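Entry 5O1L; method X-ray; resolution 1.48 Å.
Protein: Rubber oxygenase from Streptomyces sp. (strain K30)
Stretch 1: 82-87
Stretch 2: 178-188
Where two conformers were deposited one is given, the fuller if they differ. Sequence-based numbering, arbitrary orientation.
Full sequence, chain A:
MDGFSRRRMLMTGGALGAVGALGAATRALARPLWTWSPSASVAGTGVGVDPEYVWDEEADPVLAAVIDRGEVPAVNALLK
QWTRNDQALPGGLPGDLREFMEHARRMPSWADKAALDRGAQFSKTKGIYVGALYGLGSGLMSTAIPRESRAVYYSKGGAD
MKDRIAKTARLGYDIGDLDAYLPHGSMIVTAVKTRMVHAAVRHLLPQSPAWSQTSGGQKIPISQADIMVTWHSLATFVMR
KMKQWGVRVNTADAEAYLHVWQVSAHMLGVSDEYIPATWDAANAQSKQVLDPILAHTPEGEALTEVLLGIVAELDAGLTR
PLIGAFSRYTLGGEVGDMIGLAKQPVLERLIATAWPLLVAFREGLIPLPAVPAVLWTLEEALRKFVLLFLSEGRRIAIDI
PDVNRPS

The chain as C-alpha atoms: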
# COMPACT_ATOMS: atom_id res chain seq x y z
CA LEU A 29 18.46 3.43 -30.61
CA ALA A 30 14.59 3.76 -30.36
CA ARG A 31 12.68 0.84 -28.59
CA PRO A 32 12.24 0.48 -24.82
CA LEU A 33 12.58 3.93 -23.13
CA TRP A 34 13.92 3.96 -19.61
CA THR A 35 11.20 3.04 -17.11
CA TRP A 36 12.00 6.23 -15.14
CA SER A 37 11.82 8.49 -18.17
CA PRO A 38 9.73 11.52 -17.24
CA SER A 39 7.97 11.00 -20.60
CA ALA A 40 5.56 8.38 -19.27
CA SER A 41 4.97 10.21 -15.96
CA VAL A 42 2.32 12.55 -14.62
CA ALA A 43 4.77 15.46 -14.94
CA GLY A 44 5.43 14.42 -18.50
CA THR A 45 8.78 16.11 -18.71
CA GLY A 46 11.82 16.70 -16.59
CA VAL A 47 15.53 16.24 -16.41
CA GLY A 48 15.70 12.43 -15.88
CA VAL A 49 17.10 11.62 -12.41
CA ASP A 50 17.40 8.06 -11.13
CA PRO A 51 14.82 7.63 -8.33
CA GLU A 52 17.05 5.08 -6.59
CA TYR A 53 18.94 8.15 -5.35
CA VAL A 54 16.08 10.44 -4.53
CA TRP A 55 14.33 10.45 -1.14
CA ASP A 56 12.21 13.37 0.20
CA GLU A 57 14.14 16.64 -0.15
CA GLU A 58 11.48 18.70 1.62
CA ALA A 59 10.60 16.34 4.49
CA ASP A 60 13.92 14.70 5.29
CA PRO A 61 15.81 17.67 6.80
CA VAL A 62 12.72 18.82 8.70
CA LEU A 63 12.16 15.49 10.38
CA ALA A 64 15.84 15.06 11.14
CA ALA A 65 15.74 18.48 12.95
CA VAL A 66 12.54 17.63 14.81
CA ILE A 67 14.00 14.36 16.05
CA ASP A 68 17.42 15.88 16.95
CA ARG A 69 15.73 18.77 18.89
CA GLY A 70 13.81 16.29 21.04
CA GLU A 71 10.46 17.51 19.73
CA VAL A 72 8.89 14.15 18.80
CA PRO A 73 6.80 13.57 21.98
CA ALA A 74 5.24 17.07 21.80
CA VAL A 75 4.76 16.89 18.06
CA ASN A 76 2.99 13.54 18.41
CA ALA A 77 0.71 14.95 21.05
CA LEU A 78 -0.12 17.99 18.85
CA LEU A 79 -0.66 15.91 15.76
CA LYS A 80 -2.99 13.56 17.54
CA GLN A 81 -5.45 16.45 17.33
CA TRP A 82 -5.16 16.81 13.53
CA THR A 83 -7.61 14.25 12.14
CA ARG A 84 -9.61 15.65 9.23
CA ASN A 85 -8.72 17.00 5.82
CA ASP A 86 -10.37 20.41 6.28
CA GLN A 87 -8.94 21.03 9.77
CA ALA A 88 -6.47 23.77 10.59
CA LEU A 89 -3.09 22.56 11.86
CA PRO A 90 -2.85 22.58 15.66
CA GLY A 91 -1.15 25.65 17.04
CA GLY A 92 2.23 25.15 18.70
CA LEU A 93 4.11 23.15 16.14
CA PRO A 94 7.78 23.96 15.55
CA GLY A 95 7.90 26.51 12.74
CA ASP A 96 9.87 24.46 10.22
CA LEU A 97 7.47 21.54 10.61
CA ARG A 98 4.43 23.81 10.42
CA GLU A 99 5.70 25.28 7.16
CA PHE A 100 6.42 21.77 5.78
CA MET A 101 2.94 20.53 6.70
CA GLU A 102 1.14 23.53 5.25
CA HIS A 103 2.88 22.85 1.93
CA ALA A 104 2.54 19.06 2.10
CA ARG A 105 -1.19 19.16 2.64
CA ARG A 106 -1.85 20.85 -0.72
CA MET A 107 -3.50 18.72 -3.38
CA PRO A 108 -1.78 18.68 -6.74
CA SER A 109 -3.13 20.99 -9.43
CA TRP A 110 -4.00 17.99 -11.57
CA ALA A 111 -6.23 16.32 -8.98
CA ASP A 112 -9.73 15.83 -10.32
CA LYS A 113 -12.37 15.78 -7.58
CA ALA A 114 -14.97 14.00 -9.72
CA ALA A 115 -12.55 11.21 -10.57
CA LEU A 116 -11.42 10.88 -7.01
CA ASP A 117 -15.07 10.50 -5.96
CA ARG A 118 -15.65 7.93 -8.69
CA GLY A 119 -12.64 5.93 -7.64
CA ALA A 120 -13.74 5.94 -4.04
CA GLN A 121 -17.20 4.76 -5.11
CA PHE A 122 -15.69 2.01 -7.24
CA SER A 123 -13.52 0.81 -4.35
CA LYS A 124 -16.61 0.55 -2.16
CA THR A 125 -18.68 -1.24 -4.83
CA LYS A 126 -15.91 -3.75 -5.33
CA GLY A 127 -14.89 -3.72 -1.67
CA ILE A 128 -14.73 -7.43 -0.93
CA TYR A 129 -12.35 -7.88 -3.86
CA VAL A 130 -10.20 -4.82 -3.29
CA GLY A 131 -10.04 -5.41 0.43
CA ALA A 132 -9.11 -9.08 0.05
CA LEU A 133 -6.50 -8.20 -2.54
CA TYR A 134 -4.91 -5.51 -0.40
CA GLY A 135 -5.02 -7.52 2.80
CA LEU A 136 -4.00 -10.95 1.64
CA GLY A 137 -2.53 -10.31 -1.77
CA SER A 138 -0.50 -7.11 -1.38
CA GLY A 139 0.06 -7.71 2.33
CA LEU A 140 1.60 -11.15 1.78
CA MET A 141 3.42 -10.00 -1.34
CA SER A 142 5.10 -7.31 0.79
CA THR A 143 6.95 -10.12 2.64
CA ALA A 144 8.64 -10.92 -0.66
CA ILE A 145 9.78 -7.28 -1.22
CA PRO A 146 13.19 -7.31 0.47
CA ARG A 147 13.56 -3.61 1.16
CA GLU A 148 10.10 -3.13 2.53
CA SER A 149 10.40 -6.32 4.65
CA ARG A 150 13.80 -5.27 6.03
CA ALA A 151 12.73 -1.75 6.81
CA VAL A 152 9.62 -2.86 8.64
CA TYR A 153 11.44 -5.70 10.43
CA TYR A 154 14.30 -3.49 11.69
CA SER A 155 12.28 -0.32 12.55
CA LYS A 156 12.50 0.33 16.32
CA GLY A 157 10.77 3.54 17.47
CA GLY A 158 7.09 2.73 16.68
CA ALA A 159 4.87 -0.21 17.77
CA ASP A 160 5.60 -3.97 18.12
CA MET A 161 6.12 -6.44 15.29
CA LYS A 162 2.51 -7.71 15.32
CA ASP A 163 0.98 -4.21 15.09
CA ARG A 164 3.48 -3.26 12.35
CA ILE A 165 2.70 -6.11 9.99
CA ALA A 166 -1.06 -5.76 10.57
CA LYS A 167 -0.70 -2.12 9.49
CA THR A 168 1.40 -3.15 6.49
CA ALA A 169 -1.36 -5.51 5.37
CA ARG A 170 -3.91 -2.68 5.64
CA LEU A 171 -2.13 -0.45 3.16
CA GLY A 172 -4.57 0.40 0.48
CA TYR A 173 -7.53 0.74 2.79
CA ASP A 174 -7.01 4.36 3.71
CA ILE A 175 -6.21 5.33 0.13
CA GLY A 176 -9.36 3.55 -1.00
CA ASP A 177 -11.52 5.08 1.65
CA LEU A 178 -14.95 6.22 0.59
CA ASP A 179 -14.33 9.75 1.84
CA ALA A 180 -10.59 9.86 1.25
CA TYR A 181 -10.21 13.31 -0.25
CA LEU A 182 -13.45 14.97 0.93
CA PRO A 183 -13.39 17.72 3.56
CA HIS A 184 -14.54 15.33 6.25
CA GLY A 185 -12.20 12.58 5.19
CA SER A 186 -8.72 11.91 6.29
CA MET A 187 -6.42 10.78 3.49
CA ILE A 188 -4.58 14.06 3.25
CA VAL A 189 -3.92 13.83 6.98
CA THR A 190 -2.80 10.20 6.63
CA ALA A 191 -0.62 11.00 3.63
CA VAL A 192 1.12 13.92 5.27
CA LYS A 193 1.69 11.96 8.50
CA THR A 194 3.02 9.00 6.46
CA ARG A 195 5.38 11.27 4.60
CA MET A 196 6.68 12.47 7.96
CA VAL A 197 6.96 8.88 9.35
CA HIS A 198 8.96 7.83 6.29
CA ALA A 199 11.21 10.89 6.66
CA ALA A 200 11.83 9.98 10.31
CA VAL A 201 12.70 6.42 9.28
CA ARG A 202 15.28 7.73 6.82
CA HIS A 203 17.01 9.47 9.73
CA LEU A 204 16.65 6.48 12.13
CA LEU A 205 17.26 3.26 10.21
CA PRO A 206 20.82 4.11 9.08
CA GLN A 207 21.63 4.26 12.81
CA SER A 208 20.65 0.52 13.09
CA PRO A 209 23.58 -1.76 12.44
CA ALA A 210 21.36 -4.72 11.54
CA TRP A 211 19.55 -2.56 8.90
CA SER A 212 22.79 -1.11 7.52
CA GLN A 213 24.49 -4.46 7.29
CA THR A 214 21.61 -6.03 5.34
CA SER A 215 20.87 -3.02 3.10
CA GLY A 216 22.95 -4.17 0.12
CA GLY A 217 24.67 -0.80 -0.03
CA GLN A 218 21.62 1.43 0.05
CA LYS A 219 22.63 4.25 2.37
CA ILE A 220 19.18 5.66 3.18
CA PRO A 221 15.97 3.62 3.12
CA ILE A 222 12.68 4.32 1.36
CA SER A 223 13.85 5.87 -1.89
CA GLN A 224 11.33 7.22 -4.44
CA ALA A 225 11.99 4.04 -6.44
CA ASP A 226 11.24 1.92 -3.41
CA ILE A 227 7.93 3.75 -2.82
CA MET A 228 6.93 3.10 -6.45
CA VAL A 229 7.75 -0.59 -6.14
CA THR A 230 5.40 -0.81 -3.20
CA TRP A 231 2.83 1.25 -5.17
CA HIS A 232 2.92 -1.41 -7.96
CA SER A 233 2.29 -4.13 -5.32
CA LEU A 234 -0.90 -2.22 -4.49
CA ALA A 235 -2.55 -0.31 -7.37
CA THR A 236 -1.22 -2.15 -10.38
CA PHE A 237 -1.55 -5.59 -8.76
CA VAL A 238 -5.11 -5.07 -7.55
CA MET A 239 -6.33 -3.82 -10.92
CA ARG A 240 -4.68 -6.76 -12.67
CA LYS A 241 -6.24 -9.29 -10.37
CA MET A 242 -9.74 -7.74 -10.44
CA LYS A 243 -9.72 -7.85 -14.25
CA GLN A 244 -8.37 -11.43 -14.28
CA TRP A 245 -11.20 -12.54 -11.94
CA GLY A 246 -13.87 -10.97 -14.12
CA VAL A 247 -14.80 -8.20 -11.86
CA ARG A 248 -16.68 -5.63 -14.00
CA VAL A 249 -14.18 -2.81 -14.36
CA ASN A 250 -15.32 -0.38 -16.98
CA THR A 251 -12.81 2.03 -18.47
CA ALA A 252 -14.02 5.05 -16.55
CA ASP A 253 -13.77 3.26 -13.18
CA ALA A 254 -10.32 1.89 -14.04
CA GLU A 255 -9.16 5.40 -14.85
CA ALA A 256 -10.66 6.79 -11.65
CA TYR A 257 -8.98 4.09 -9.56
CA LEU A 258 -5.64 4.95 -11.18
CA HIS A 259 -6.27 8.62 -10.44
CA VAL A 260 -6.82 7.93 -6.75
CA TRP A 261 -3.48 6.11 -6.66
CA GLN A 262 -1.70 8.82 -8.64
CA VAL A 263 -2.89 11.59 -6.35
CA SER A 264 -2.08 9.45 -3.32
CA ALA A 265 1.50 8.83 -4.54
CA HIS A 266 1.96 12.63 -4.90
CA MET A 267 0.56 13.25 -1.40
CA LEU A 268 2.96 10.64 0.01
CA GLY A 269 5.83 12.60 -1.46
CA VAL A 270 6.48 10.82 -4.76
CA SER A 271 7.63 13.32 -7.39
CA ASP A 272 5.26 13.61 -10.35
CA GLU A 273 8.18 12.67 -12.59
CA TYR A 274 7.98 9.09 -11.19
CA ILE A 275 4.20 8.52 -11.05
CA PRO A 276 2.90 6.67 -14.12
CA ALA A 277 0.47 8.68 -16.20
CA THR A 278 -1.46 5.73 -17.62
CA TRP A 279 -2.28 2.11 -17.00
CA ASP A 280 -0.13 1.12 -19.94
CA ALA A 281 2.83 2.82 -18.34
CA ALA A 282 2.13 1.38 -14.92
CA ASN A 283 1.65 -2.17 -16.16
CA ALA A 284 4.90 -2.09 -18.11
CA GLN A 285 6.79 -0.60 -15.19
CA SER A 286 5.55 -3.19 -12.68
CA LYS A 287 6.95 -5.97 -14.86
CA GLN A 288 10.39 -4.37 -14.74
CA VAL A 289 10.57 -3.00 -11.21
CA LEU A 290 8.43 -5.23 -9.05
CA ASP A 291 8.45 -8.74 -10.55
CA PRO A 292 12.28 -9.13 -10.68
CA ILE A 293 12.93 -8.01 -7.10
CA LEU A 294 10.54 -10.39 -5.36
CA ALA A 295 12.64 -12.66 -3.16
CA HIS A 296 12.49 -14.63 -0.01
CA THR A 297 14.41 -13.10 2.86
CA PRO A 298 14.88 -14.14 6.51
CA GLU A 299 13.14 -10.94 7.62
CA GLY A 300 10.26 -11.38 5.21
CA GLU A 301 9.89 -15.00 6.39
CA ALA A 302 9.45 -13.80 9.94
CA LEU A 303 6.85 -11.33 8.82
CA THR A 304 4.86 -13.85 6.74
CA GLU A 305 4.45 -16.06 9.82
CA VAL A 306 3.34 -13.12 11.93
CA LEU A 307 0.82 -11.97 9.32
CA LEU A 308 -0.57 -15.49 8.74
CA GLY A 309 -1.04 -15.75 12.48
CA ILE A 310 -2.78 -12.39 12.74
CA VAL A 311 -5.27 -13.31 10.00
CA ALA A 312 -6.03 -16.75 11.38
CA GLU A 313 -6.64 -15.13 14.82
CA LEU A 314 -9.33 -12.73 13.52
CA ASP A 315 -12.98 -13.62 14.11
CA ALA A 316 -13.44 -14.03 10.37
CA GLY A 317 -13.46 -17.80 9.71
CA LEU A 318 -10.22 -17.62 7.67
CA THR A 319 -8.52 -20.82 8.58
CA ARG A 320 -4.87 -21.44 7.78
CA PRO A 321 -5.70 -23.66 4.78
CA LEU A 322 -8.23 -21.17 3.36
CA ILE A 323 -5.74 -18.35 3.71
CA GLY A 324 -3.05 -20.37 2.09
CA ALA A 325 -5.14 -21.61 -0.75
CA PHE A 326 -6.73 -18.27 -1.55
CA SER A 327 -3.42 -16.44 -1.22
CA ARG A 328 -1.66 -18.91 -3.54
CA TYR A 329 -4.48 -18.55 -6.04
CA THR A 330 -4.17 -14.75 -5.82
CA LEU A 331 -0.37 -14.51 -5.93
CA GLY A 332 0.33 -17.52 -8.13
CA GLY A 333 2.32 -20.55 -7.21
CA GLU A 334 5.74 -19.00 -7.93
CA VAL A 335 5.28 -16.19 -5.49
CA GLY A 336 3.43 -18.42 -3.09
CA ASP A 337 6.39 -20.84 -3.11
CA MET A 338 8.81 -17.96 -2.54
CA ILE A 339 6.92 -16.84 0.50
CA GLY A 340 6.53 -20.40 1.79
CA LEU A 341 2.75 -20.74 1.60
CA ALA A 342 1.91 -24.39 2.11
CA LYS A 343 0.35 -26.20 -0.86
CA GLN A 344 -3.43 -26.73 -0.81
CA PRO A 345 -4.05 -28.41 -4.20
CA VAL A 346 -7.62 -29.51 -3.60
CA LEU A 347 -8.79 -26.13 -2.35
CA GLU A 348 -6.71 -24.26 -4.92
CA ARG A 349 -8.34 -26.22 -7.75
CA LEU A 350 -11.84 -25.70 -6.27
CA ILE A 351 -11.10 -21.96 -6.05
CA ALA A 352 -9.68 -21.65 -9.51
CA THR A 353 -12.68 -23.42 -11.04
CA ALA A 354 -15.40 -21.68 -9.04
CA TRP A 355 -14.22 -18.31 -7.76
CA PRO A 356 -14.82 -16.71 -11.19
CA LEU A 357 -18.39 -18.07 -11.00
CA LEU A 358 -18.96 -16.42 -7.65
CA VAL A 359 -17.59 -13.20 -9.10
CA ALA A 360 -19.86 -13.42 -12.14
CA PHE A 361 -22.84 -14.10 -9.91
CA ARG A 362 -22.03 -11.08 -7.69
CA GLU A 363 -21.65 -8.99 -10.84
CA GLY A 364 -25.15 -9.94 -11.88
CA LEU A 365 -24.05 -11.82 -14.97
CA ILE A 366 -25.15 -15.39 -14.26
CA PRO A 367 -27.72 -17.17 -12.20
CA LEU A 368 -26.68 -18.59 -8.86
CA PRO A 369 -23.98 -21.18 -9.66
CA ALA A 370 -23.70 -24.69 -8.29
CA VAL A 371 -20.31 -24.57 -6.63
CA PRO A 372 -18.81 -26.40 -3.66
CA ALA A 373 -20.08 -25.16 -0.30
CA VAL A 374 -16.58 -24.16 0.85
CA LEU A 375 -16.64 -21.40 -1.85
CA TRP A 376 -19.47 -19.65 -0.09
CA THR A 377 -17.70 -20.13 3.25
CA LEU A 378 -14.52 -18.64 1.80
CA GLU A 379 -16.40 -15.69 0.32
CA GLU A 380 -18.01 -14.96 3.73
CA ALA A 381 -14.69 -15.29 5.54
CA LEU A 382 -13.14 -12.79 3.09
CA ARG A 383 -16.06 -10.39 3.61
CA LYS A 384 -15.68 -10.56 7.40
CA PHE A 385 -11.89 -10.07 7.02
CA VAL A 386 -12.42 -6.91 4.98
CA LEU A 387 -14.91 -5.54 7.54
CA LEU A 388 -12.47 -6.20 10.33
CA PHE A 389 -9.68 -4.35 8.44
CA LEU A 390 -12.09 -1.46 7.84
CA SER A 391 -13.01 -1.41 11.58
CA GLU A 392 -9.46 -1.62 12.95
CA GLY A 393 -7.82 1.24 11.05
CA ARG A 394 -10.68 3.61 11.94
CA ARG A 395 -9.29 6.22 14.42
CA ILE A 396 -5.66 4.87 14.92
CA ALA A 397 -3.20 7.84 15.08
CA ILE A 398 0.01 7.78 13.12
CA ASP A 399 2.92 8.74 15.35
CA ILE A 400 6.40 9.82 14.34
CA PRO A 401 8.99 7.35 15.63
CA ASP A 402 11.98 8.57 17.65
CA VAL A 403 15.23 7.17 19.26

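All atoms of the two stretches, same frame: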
# COMPACT_ATOMS: atom_id res chain seq x y z
N TRP A 82 -4.96 16.48 14.94
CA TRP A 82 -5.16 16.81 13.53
C TRP A 82 -5.67 15.56 12.81
O TRP A 82 -4.93 14.65 12.64
CB TRP A 82 -3.83 17.32 12.93
CG TRP A 82 -4.02 17.86 11.52
CD1 TRP A 82 -4.96 18.76 11.13
CD2 TRP A 82 -3.27 17.50 10.34
NE1 TRP A 82 -4.86 19.01 9.78
CE2 TRP A 82 -3.83 18.24 9.27
CE3 TRP A 82 -2.18 16.71 10.10
CZ2 TRP A 82 -3.34 18.17 7.98
CZ3 TRP A 82 -1.71 16.61 8.81
CH2 TRP A 82 -2.28 17.34 7.76
N THR A 83 -6.96 15.50 12.56
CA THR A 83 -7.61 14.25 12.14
C THR A 83 -8.43 14.37 10.88
O THR A 83 -8.73 13.34 10.33
CB THR A 83 -8.50 13.67 13.23
OG1 THR A 83 -9.60 14.56 13.43
CG2 THR A 83 -7.73 13.51 14.51
N ARG A 84 -8.72 15.54 10.38
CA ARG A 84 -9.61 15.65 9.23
C ARG A 84 -9.01 16.59 8.20
O ARG A 84 -8.25 17.53 8.49
CB ARG A 84 -10.97 16.29 9.61
CG ARG A 84 -12.02 15.57 10.41
CD ARG A 84 -13.20 16.57 10.60
NE ARG A 84 -13.74 17.12 9.34
CZ ARG A 84 -14.97 17.60 9.21
NH1 ARG A 84 -15.73 17.73 10.30
NH2 ARG A 84 -15.37 18.08 8.04
N ASN A 85 -9.30 16.31 6.92
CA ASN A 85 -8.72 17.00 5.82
C ASN A 85 -8.93 18.53 5.82
O ASN A 85 -8.08 19.22 5.37
CB ASN A 85 -9.31 16.44 4.49
CG ASN A 85 -8.82 15.05 4.14
OD1 ASN A 85 -7.83 14.55 4.62
ND2 ASN A 85 -9.56 14.44 3.21
N ASP A 86 -10.08 18.96 6.32
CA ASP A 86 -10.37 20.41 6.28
C ASP A 86 -9.93 21.11 7.57
O ASP A 86 -10.20 22.29 7.69
CB ASP A 86 -11.86 20.62 6.05
CG ASP A 86 -12.73 20.14 7.20
OD1 ASP A 86 -12.22 19.52 8.18
OD2 ASP A 86 -14.00 20.32 7.12
N GLN A 87 -9.25 20.41 8.48
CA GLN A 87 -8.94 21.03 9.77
C GLN A 87 -7.70 21.87 9.71
O GLN A 87 -6.68 21.51 9.13
CB GLN A 87 -8.74 19.94 10.75
CG GLN A 87 -8.63 20.32 12.20
CD GLN A 87 -8.35 19.09 13.04
OE1 GLN A 87 -8.58 17.87 12.62
NE2 GLN A 87 -7.82 19.38 14.26
N LEU A 178 -13.84 5.60 1.25
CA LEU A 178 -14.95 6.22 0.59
C LEU A 178 -14.99 7.74 0.63
O LEU A 178 -15.51 8.39 -0.26
CB LEU A 178 -16.27 5.65 1.17
CG LEU A 178 -17.50 5.95 0.45
CD1 LEU A 178 -17.52 5.73 -1.07
CD2 LEU A 178 -18.65 5.17 1.18
N ASP A 179 -14.37 8.32 1.67
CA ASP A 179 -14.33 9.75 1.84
C ASP A 179 -12.96 10.37 1.69
O ASP A 179 -12.69 11.49 2.15
CB ASP A 179 -14.83 10.07 3.27
CG ASP A 179 -16.15 9.40 3.63
OD1 ASP A 179 -17.10 9.92 3.10
OD2 ASP A 179 -16.13 8.36 4.25
N ALA A 180 -12.03 9.58 1.12
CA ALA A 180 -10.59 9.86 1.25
C ALA A 180 -10.22 11.31 1.11
O ALA A 180 -9.51 11.85 2.01
CB ALA A 180 -9.81 9.02 0.25
N TYR A 181 -10.62 11.98 0.05
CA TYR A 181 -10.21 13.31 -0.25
C TYR A 181 -11.30 14.35 -0.08
O TYR A 181 -11.12 15.51 -0.46
CB TYR A 181 -9.53 13.40 -1.66
CG TYR A 181 -8.22 12.65 -1.70
CD1 TYR A 181 -7.12 13.18 -1.11
CD2 TYR A 181 -8.11 11.38 -2.24
CE1 TYR A 181 -5.87 12.53 -1.05
CE2 TYR A 181 -6.84 10.73 -2.22
CZ TYR A 181 -5.74 11.33 -1.60
OH TYR A 181 -4.54 10.67 -1.61
N LEU A 182 -12.38 13.99 0.61
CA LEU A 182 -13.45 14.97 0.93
C LEU A 182 -13.07 15.78 2.14
O LEU A 182 -12.24 15.39 2.91
CB LEU A 182 -14.73 14.18 1.13
CG LEU A 182 -15.23 13.32 -0.02
CD1 LEU A 182 -16.51 12.57 0.39
CD2 LEU A 182 -15.40 14.16 -1.30
N PRO A 183 -13.77 16.90 2.40
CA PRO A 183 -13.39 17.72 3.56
C PRO A 183 -13.46 17.00 4.90
O PRO A 183 -12.60 17.20 5.74
CB PRO A 183 -14.39 18.91 3.47
CG PRO A 183 -14.71 18.98 2.01
CD PRO A 183 -14.77 17.56 1.53
N HIS A 184 -14.40 16.08 5.06
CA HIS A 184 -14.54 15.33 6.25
C HIS A 184 -13.76 14.03 6.29
O HIS A 184 -13.82 13.29 7.27
CB HIS A 184 -16.03 14.97 6.54
CG HIS A 184 -16.71 14.27 5.41
ND1 HIS A 184 -16.80 12.89 5.28
CD2 HIS A 184 -17.21 14.79 4.29
CE1 HIS A 184 -17.39 12.62 4.14
NE2 HIS A 184 -17.69 13.75 3.54
N GLY A 185 -13.09 13.72 5.16
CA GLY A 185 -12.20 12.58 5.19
C GLY A 185 -10.87 12.82 5.75
O GLY A 185 -10.65 13.87 6.40
N SER A 186 -9.96 11.84 5.60
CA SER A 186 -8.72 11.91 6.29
C SER A 186 -7.47 11.48 5.48
O SER A 186 -6.38 11.45 6.03
CB SER A 186 -8.78 11.11 7.61
OG SER A 186 -8.98 9.77 7.36
N MET A 187 -7.60 11.24 4.17
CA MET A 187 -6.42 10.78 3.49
C MET A 187 -5.36 11.80 3.33
O MET A 187 -4.16 11.44 3.24
CB MET A 187 -6.77 10.10 2.12
CG MET A 187 -5.64 9.39 1.42
SD MET A 187 -5.03 8.00 2.42
CE MET A 187 -3.28 8.20 2.22
N ILE A 188 -5.68 13.09 3.28
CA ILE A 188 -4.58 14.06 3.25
C ILE A 188 -3.79 14.04 4.56
O ILE A 188 -2.58 14.04 4.55
CB ILE A 188 -5.14 15.45 3.02
CG1 ILE A 188 -5.82 15.51 1.64
CG2 ILE A 188 -3.99 16.48 3.15
CD1 ILE A 188 -6.58 16.78 1.35

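A buried asparagine can hold two loops together by bonding to backbone groups of the facing turns, including oxygens that already accept a bond within their own loop, and Asn85 of this rubber oxygenase is a clear example. It sits in a type I turn, Arg84 to Gln87, with its side chain directed toward stretch 2, which folds through two type I turns before entering a helix. Along stretch 2, the first partner is Ala180, whose O accepts a hydrogen bond from Asn85 ND2 at 2.9 Å. The second amide hydrogen serves the next turn: Asn85 ND2 also donates to Leu182 O, again at 2.9 Å, an oxygen that already closes its own turn by accepting from Gly185 N. Pro183 O then receives a weak bond from Asp86 N (3.1 Å). Near it lies the Arg84 guanidinium, held by a salt bridge from NH2 to Asp86 OD2 (2.8 Å); His184 CB covers one of its faces, with Arg84 NH2 3.5 Å from that carbon. Backbone meets backbone at Gly185, whose O accepts from Asn85 N at 2.8 Å. A CB on this glycine would clash with Asp179 O. Ser186 packs its CB 3.5 Å from Thr83 O. Finally, at the start of the helix, Ile188 N donates to Asn85 OD1 (2.9 Å), so one carboxamide both gives and receives.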